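Local coordinates for protein putative secreted lipase (Streptomyces sp. W007, PDB 5H6B) that probably hydrolyses the ester bonds of triacylglycerols as a secreted, thermostable lipase of the alpha/beta-hydrolase fold, at residues A[128-134]-A[189-195]; A[135-139]-A[208-212]; A[197-203]-A[228-232]. All coordinates share one frame; numbering follows the deposited sequence.

Contact 1 (A[128-134]-A[189-195]); sequences VNALVGI and GVRYTVI
Val-190 holds CG1 trans to its own N (chi1 -177°), which lays that methyl beside Leu-131 N and Asn-129 O and turns CG2 to Val-128 O, 3.4 Å away. The same CG1 lies over the rim of one face of the Tyr-192 ring, whose CG is folded back beside the backbone N (chi1 -64°). In this pose Tyr-192 CE2 comes to 4.2 Å from Leu-131 CD2. Leu-131 and Tyr-192 thus pack on one face of the sheet, and Val-190, just before the strand, adds its CG1 beside them. On the opposite face Val-132 CG1 approaches Ile-195 CD1 at 4.4 Å. Strands 130-134 and 191-195 themselves run parallel, their axes 10° apart. Five backbone bonds join them, from Arg-191 N to Asn-129 O (2.8 Å) through to Ile-195 N to Gly-133 O (2.9 Å). One water gives a hydrogen bond both to Leu-131 O (2.7 Å) and to Thr-193 O (2.6 Å), so each of these carbonyls takes a second donor besides its strand partner. The pair lies in the parallel sheet of the alpha/beta-hydrolase fold, with strand 103-108 bonded along the other edge of 128-134. Helix 115-121 covers the Leu-131 and Tyr-192 face through Asn-116 and Leu-119, while helix 240-250 packs Val-246 on Ile-134 and Ile-195.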
loop_
_atom_site.group_PDB
_atom_site.type_symbol
_atom_site.label_atom_id
_atom_site.label_comp_id
_atom_site.label_asym_id
_atom_site.label_seq_id
_atom_site.Cartn_x
_atom_site.Cartn_y
_atom_site.Cartn_z
ATOM N N VAL A 128 -4.209 9.529 -10.283
ATOM C CA VAL A 128 -4.675 8.821 -9.070
ATOM C C VAL A 128 -5.764 9.577 -8.297
ATOM O O VAL A 128 -5.586 10.729 -7.897
ATOM C CB VAL A 128 -3.500 8.509 -8.107
ATOM C CG1 VAL A 128 -3.986 7.910 -6.796
ATOM C CG2 VAL A 128 -2.509 7.567 -8.771
ATOM N N ASN A 129 -6.853 8.868 -8.031
ATOM C CA ASN A 129 -7.996 9.381 -7.282
ATOM C C ASN A 129 -7.825 9.160 -5.763
ATOM O O ASN A 129 -8.047 10.075 -4.969
ATOM C CB ASN A 129 -9.273 8.702 -7.802
ATOM C CG ASN A 129 -10.468 8.906 -6.894
ATOM O OD1 ASN A 129 -11.012 9.996 -6.811
ATOM N ND2 ASN A 129 -10.895 7.855 -6.225
ATOM N N ALA A 130 -7.440 7.941 -5.375
ATOM C CA ALA A 130 -7.327 7.566 -3.971
ATOM C C ALA A 130 -6.087 6.716 -3.688
ATOM O O ALA A 130 -5.684 5.869 -4.497
ATOM C CB ALA A 130 -8.588 6.849 -3.497
ATOM N N LEU A 131 -5.462 7.001 -2.545
ATOM C CA LEU A 131 -4.372 6.216 -2.030
ATOM C C LEU A 131 -4.769 5.703 -0.660
ATOM O O LEU A 131 -4.912 6.488 0.290
ATOM C CB LEU A 131 -3.091 7.048 -1.919
ATOM C CG LEU A 131 -1.897 6.334 -1.256
ATOM C CD1 LEU A 131 -1.557 5.000 -1.920
ATOM C CD2 LEU A 131 -0.693 7.241 -1.238
ATOM N N VAL A 132 -4.906 4.382 -0.567
ATOM C CA VAL A 132 -5.202 3.697 0.673
ATOM C C VAL A 132 -3.935 3.014 1.139
ATOM O O VAL A 132 -3.374 2.184 0.425
ATOM C CB VAL A 132 -6.319 2.667 0.468
ATOM C CG1 VAL A 132 -6.748 2.062 1.796
ATOM C CG2 VAL A 132 -7.492 3.325 -0.254
ATOM N N GLY A 133 -3.497 3.382 2.341
ATOM C CA GLY A 133 -2.300 2.860 2.965
ATOM C C GLY A 133 -2.702 1.988 4.140
ATOM O O GLY A 133 -3.471 2.421 4.990
ATOM N N ILE A 134 -2.178 0.758 4.172
ATOM C CA ILE A 134 -2.381 -0.163 5.265
ATOM C C ILE A 134 -1.024 -0.289 5.930
ATOM O O ILE A 134 -0.050 -0.664 5.290
ATOM C CB ILE A 134 -2.853 -1.552 4.780
ATOM C CG1 ILE A 134 -3.988 -1.424 3.766
ATOM C CG2 ILE A 134 -3.313 -2.393 5.962
ATOM C CD1 ILE A 134 -4.461 -2.753 3.211
ATOM N N GLY A 189 -6.273 16.929 -5.045
ATOM C CA GLY A 189 -6.891 16.021 -6.021
ATOM C C GLY A 189 -7.048 14.573 -5.556
ATOM O O GLY A 189 -7.749 13.801 -6.210
ATOM N N VAL A 190 -6.417 14.196 -4.435
ATOM C CA VAL A 190 -6.344 12.786 -4.011
ATOM C C VAL A 190 -7.008 12.560 -2.652
ATOM O O VAL A 190 -6.818 13.345 -1.715
ATOM C CB VAL A 190 -4.872 12.290 -3.972
ATOM C CG1 VAL A 190 -4.795 10.804 -3.602
ATOM C CG2 VAL A 190 -4.204 12.543 -5.316
ATOM N N ARG A 191 -7.788 11.485 -2.554
ATOM C CA ARG A 191 -8.389 11.078 -1.288
ATOM C C ARG A 191 -7.533 9.998 -0.621
ATOM O O ARG A 191 -7.335 8.915 -1.163
ATOM C CB ARG A 191 -9.834 10.621 -1.497
ATOM C CG ARG A 191 -10.701 11.733 -2.100
ATOM C CD ARG A 191 -12.045 11.924 -1.401
ATOM N NE ARG A 191 -13.121 11.132 -2.002
ATOM C CZ ARG A 191 -14.332 10.943 -1.465
ATOM N NH1 ARG A 191 -14.666 11.469 -0.284
ATOM N NH2 ARG A 191 -15.225 10.207 -2.120
ATOM N N TYR A 192 -7.027 10.326 0.563
ATOM C CA TYR A 192 -6.093 9.491 1.298
ATOM C C TYR A 192 -6.791 8.827 2.457
ATOM O O TYR A 192 -7.485 9.508 3.227
ATOM C CB TYR A 192 -4.966 10.342 1.871
ATOM C CG TYR A 192 -4.068 11.017 0.861
ATOM C CD1 TYR A 192 -4.458 12.196 0.210
ATOM C CD2 TYR A 192 -2.808 10.505 0.585
ATOM C CE1 TYR A 192 -3.612 12.833 -0.684
ATOM C CE2 TYR A 192 -1.959 11.139 -0.298
ATOM C CZ TYR A 192 -2.356 12.292 -0.933
ATOM O OH TYR A 192 -1.483 12.867 -1.825
ATOM N N THR A 193 -6.587 7.513 2.597
ATOM C CA THR A 193 -7.012 6.761 3.791
ATOM C C THR A 193 -5.783 6.029 4.365
ATOM O O THR A 193 -4.905 5.586 3.621
ATOM C CB THR A 193 -8.136 5.755 3.464
ATOM O OG1 THR A 193 -9.193 6.419 2.746
ATOM C CG2 THR A 193 -8.707 5.091 4.730
ATOM N N VAL A 194 -5.700 5.973 5.688
ATOM C CA VAL A 194 -4.663 5.227 6.381
ATOM C C VAL A 194 -5.362 4.345 7.412
ATOM O O VAL A 194 -6.207 4.814 8.179
ATOM C CB VAL A 194 -3.639 6.131 7.079
ATOM C CG1 VAL A 194 -2.619 5.304 7.844
ATOM C CG2 VAL A 194 -2.932 7.022 6.082
ATOM N N ILE A 195 -5.025 3.057 7.389
ATOM C CA ILE A 195 -5.520 2.102 8.350
ATOM C C ILE A 195 -4.280 1.590 9.070
ATOM O O ILE A 195 -3.379 1.017 8.450
ATOM C CB ILE A 195 -6.286 0.954 7.671
ATOM C CG1 ILE A 195 -7.403 1.499 6.774
ATOM C CG2 ILE A 195 -6.841 0.001 8.720
ATOM C CD1 ILE A 195 -7.874 0.531 5.723
HETATM O O HOH W 1 -3.102 6.996 2.293
#

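Contact 2 (A[135-139]-A[208-212]); sequences APDNH and TQYLD. With ZN (zinc ion), chain D.
A zinc site is built on this contact: His-139, backed by Thr-208, binds the ion through NE2 at 2.3 Å, and Asp-185 OD1 supplies another ligand. The opposite ring nitrogen, ND1, donates a hydrogen bond to Thr-208 O at 2.6 Å, nearly in the ring plane. This second-shell carbonyl fixes the rotation of the imidazole and aims NE2 at the metal; Tyr-210 O lies at the same ring's edge, close to CE1. A water accepts from His-139 N at 2.8 Å and weakly donates to Thr-208 O, tying the backbone of His-139 to the carbonyl its ring uses. One residue back, Asn-138 ND2 reaches Gln-209 O at 3.0 Å in an almost straight bond (172°) that lies in both the amide and the carbonyl plane. The side chain of Leu-211 crosses this amide at about a right angle, CD2 resting 3.6 Å from Asn-138 CG. Gln-209 starts beside its backbone N (chi1 -58°) and then runs extended across Pro-136, with CB 3.1 Å from Pro-136 O, until OE1 stands 3.2 Å from Ala-135 CA; its NE2 goes on to Val-203 O. The two loops thus close over the C-terminal end of strand 128-134. Beneath them, Pro-136 and Leu-211 sit on Val-194 of strand 191-196, Leu-211 also touches Val-216 of strand 216-220, and Met-113 of helix 110-113 packs against Asn-138.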
loop_
_atom_site.group_PDB
_atom_site.type_symbol
_atom_site.label_atom_id
_atom_site.label_comp_id
_atom_site.label_asym_id
_atom_site.label_seq_id
_atom_site.Cartn_x
_atom_site.Cartn_y
_atom_site.Cartn_z
ATOM N N ALA A 135 -0.975 0.073 7.204
ATOM C CA ALA A 135 0.253 0.172 7.970
ATOM C C ALA A 135 1.397 0.883 7.242
ATOM O O ALA A 135 2.531 0.429 7.295
ATOM C CB ALA A 135 0.671 -1.202 8.462
ATOM N N PRO A 136 1.113 2.012 6.567
ATOM C CA PRO A 136 2.165 2.651 5.761
ATOM C C PRO A 136 3.208 3.389 6.618
ATOM O O PRO A 136 2.824 4.093 7.562
ATOM C CB PRO A 136 1.378 3.651 4.929
ATOM C CG PRO A 136 0.254 4.068 5.831
ATOM C CD PRO A 136 -0.098 2.856 6.638
ATOM N N ASP A 137 4.502 3.231 6.326
ATOM C CA ASP A 137 5.517 4.001 7.074
ATOM C C ASP A 137 5.744 5.384 6.478
ATOM O O ASP A 137 6.832 5.701 5.977
ATOM C CB ASP A 137 6.824 3.226 7.277
ATOM C CG ASP A 137 7.507 2.788 5.967
ATOM O OD1 ASP A 137 6.869 2.624 4.898
ATOM O OD2 ASP A 137 8.721 2.573 6.053
ATOM N N ASN A 138 4.728 6.242 6.607
ATOM C CA ASN A 138 4.685 7.529 5.861
ATOM C C ASN A 138 5.741 8.561 6.285
ATOM O O ASN A 138 6.074 9.457 5.497
ATOM C CB ASN A 138 3.266 8.133 5.871
ATOM C CG ASN A 138 2.368 7.528 4.791
ATOM O OD1 ASN A 138 2.764 7.463 3.631
ATOM N ND2 ASN A 138 1.148 7.118 5.156
ATOM N N HIS A 139 6.247 8.431 7.515
ATOM C CA HIS A 139 7.414 9.198 7.983
ATOM C C HIS A 139 8.555 8.288 8.413
ATOM O O HIS A 139 9.341 8.624 9.297
ATOM C CB HIS A 139 6.992 10.163 9.093
ATOM C CG HIS A 139 5.776 10.931 8.719
ATOM N ND1 HIS A 139 4.512 10.448 8.946
ATOM C CD2 HIS A 139 5.624 12.069 8.015
ATOM C CE1 HIS A 139 3.628 11.287 8.454
ATOM N NE2 HIS A 139 4.277 12.279 7.887
ATOM N N THR A 208 2.779 7.861 13.556
ATOM C CA THR A 208 3.575 8.361 12.432
ATOM C C THR A 208 3.162 7.766 11.069
ATOM O O THR A 208 3.601 8.249 10.020
ATOM C CB THR A 208 5.085 8.091 12.614
ATOM O OG1 THR A 208 5.323 6.678 12.717
ATOM C CG2 THR A 208 5.634 8.808 13.857
ATOM N N GLN A 209 2.329 6.727 11.082
ATOM C CA GLN A 209 1.766 6.171 9.853
ATOM C C GLN A 209 0.692 7.091 9.279
ATOM O O GLN A 209 0.502 7.143 8.068
ATOM C CB GLN A 209 1.174 4.791 10.109
ATOM C CG GLN A 209 2.180 3.793 10.670
ATOM C CD GLN A 209 1.523 2.498 11.064
ATOM O OE1 GLN A 209 0.471 2.133 10.534
ATOM N NE2 GLN A 209 2.125 1.797 12.014
ATOM N N TYR A 210 -0.004 7.808 10.168
ATOM C CA TYR A 210 -1.078 8.719 9.784
ATOM C C TYR A 210 -0.593 9.873 8.919
ATOM O O TYR A 210 0.511 10.369 9.103
ATOM C CB TYR A 210 -1.778 9.307 11.012
ATOM C CG TYR A 210 -2.569 8.348 11.859
ATOM C CD1 TYR A 210 -3.154 7.190 11.320
ATOM C CD2 TYR A 210 -2.790 8.626 13.213
ATOM C CE1 TYR A 210 -3.892 6.337 12.122
ATOM C CE2 TYR A 210 -3.532 7.777 14.019
ATOM C CZ TYR A 210 -4.081 6.637 13.458
ATOM O OH TYR A 210 -4.807 5.777 14.229
ATOM N N LEU A 211 -1.448 10.273 7.977
ATOM C CA LEU A 211 -1.219 11.421 7.125
ATOM C C LEU A 211 -2.012 12.636 7.632
ATOM O O LEU A 211 -2.958 12.520 8.399
ATOM C CB LEU A 211 -1.619 11.097 5.690
ATOM C CG LEU A 211 -0.737 10.089 4.945
ATOM C CD1 LEU A 211 -1.460 9.605 3.696
ATOM C CD2 LEU A 211 0.608 10.667 4.555
ATOM N N ASP A 212 -1.600 13.807 7.181
ATOM C CA ASP A 212 -2.237 15.062 7.545
ATOM C C ASP A 212 -2.598 15.836 6.288
ATOM O O ASP A 212 -1.801 15.943 5.358
ATOM C CB ASP A 212 -1.279 15.881 8.395
ATOM C CG ASP A 212 -1.728 17.315 8.583
ATOM O OD1 ASP A 212 -2.507 17.591 9.521
ATOM O OD2 ASP A 212 -1.248 18.166 7.812
HETATM ZN ZN ZN D . 3.824 14.474 7.643
HETATM O O HOH W 2 5.965 6.501 9.456
#

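Contact 3 (A[197-203]-A[228-232]); sequences TKYDQVV and DLSEH
Asp-200 OD1 accepts two backbone N-H groups, Val-202 N and Val-203 N, both at 2.9 Å, the first closing an Asx turn and the second an Asx motif; together they hold the carboxylate with OD2 facing His-232. His-232 ND1 donates to OD2 at 2.9 Å in a nearly straight bond (172°); the oxygen lies in the ring plane and is met on its syn side, although carboxylate and ring planes are 62° apart. The imidazole is further fixed by Val-202, whose CB stands over one face in a CH-pi contact 3.8 Å from the ring centroid, and by Val-203 CG2 near CE1. Replacing Asp-200 by an alanine removes both oxygens, which would probably leave His-232 ND1 and the N-H groups of Val-202 and Val-203 without their acceptors and the ring less firmly oriented. Gln-201 bends at chi2 (-77°) and bridges two neighbours: its OE1 takes His-232 N on a lone pair, while NE2 meets the anti lone pair of Glu-231 OE2 at 2.8 Å. Glu-231, at the N-cap of helix 232-237, accepts Val-233 N with OE2 and Ala-234 N with OE1, so OE2 is shared between Gln-201 and the helix end. Farther out, Thr-197 OG1 donates to Ser-230 O at 2.6 Å, and Tyr-199 sets CE2 against Leu-229 CD2 at 3.4 Å near the surface. His-232 NE2 is hydrogen-bonded to Ser-109 OG, on a probable nucleophile elbow after strand 103-108. Ser-109, His-232 and Asp-200 together have the geometry of the Ser-His-Asp catalytic triad expected of alpha/beta-hydrolase lipases, with the acid on the loop after strand 191-196 and the histidine where a loop meets helix 232-237.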
loop_
_atom_site.group_PDB
_atom_site.type_symbol
_atom_site.label_atom_id
_atom_site.label_comp_id
_atom_site.label_asym_id
_atom_site.label_seq_id
_atom_site.Cartn_x
_atom_site.Cartn_y
_atom_site.Cartn_z
ATOM N N THR A 197 -2.704 -0.111 12.976
ATOM C CA THR A 197 -2.972 -0.939 14.157
ATOM C C THR A 197 -2.040 -0.499 15.297
ATOM O O THR A 197 -0.831 -0.257 15.102
ATOM C CB THR A 197 -2.805 -2.452 13.887
ATOM O OG1 THR A 197 -2.875 -3.171 15.117
ATOM C CG2 THR A 197 -1.469 -2.785 13.201
ATOM N N LYS A 198 -2.601 -0.444 16.495
ATOM C CA LYS A 198 -1.884 0.028 17.662
ATOM C C LYS A 198 -0.891 -1.027 18.115
ATOM O O LYS A 198 -0.017 -0.724 18.886
ATOM C CB LYS A 198 -2.855 0.357 18.797
ATOM C CG LYS A 198 -3.272 -0.850 19.624
ATOM C CD LYS A 198 -4.547 -0.613 20.399
ATOM C CE LYS A 198 -4.382 0.442 21.463
ATOM N NZ LYS A 198 -5.710 0.677 22.089
ATOM N N TYR A 199 -1.038 -2.271 17.647
ATOM C CA TYR A 199 -0.066 -3.327 17.942
ATOM C C TYR A 199 1.043 -3.424 16.879
ATOM O O TYR A 199 1.758 -4.427 16.831
ATOM C CB TYR A 199 -0.794 -4.659 18.106
ATOM C CG TYR A 199 -1.897 -4.565 19.117
ATOM C CD1 TYR A 199 -1.614 -4.494 20.489
ATOM C CD2 TYR A 199 -3.228 -4.502 18.709
ATOM C CE1 TYR A 199 -2.633 -4.393 21.428
ATOM C CE2 TYR A 199 -4.253 -4.406 19.636
ATOM C CZ TYR A 199 -3.955 -4.340 20.989
ATOM O OH TYR A 199 -5.006 -4.233 21.880
ATOM N N ASP A 200 1.207 -2.381 16.054
ATOM C CA ASP A 200 2.286 -2.351 15.076
ATOM C C ASP A 200 3.645 -2.381 15.779
ATOM O O ASP A 200 3.961 -1.499 16.553
ATOM C CB ASP A 200 2.173 -1.136 14.167
ATOM C CG ASP A 200 2.888 -1.330 12.831
ATOM O OD1 ASP A 200 4.095 -1.676 12.857
ATOM O OD2 ASP A 200 2.254 -1.104 11.755
ATOM N N GLN A 201 4.438 -3.408 15.477
ATOM C CA GLN A 201 5.784 -3.588 16.042
ATOM C C GLN A 201 6.930 -3.097 15.141
ATOM O O GLN A 201 8.077 -3.033 15.584
ATOM C CB GLN A 201 5.982 -5.071 16.414
ATOM C CG GLN A 201 6.333 -6.050 15.270
ATOM C CD GLN A 201 5.163 -6.463 14.377
ATOM O OE1 GLN A 201 4.238 -5.674 14.121
ATOM N NE2 GLN A 201 5.215 -7.702 13.867
ATOM N N VAL A 202 6.619 -2.791 13.880
ATOM C CA VAL A 202 7.606 -2.457 12.832
ATOM C C VAL A 202 7.762 -0.954 12.627
ATOM O O VAL A 202 8.852 -0.487 12.312
ATOM C CB VAL A 202 7.175 -3.058 11.458
ATOM C CG1 VAL A 202 8.062 -2.572 10.298
ATOM C CG2 VAL A 202 7.149 -4.579 11.523
ATOM N N VAL A 203 6.653 -0.221 12.747
ATOM C CA VAL A 203 6.567 1.201 12.400
ATOM C C VAL A 203 5.951 1.885 13.601
ATOM O O VAL A 203 4.721 1.948 13.724
ATOM C CB VAL A 203 5.663 1.440 11.175
ATOM C CG1 VAL A 203 5.603 2.923 10.844
ATOM C CG2 VAL A 203 6.131 0.623 9.981
ATOM N N ASP A 228 -9.513 -7.040 17.513
ATOM C CA ASP A 228 -8.601 -7.303 16.390
ATOM C C ASP A 228 -7.203 -6.821 16.798
ATOM O O ASP A 228 -6.914 -5.616 16.794
ATOM C CB ASP A 228 -9.084 -6.610 15.106
ATOM C CG ASP A 228 -8.233 -6.953 13.888
ATOM O OD1 ASP A 228 -7.169 -7.583 14.049
ATOM O OD2 ASP A 228 -8.620 -6.577 12.760
ATOM N N LEU A 229 -6.345 -7.774 17.147
ATOM C CA LEU A 229 -4.998 -7.479 17.572
ATOM C C LEU A 229 -3.942 -7.694 16.467
ATOM O O LEU A 229 -2.779 -7.905 16.789
ATOM C CB LEU A 229 -4.660 -8.333 18.800
ATOM C CG LEU A 229 -5.740 -8.470 19.885
ATOM C CD1 LEU A 229 -5.229 -9.343 21.019
ATOM C CD2 LEU A 229 -6.194 -7.113 20.420
ATOM N N SER A 230 -4.326 -7.629 15.185
ATOM C CA SER A 230 -3.361 -7.731 14.082
ATOM C C SER A 230 -2.161 -6.834 14.295
ATOM O O SER A 230 -2.304 -5.695 14.705
ATOM C CB SER A 230 -3.985 -7.355 12.726
ATOM O OG SER A 230 -4.793 -8.403 12.248
ATOM N N GLU A 231 -0.986 -7.364 13.995
ATOM C CA GLU A 231 0.243 -6.583 13.965
ATOM C C GLU A 231 0.546 -6.178 12.503
ATOM O O GLU A 231 -0.340 -6.221 11.644
ATOM C CB GLU A 231 1.390 -7.319 14.690
ATOM C CG GLU A 231 1.671 -8.768 14.272
ATOM C CD GLU A 231 1.941 -8.922 12.789
ATOM O OE1 GLU A 231 1.032 -9.402 12.058
ATOM O OE2 GLU A 231 3.047 -8.540 12.337
ATOM N N HIS A 232 1.780 -5.777 12.233
ATOM C CA HIS A 232 2.129 -5.113 10.990
ATOM C C HIS A 232 1.890 -5.977 9.738
ATOM O O HIS A 232 1.379 -5.482 8.726
ATOM C CB HIS A 232 3.581 -4.652 11.057
ATOM C CG HIS A 232 4.021 -3.859 9.874
ATOM N ND1 HIS A 232 3.753 -2.514 9.729
ATOM C CD2 HIS A 232 4.733 -4.220 8.778
ATOM C CE1 HIS A 232 4.261 -2.084 8.589
ATOM N NE2 HIS A 232 4.872 -3.097 7.999
#

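Contact 1 supplies two parallel strands: the loop after 130-134 gives segment 135-139 of contact 2, and the chain after 191-195 gives segments 197-203 and 208-212; segment 228-232 comes later, after helix 221-224. The centre of contact 1 lies about 11 Å from that of contact 2 and about 20 Å from that of contact 3. Ile-195 O and Ala-135 N, 2.9 Å apart, probably extend the strand pairing into contact 2. Gln-209 joins contacts 2 and 3, its NE2 also bonding weakly to Asp-200 OD2. Ala-135 O stands 3.3 Å from His-232 CE1, so loop 135-139 borders the likely triad. The zinc of contact 2 is 17.6 Å from His-232 NE2, too distant to share its site.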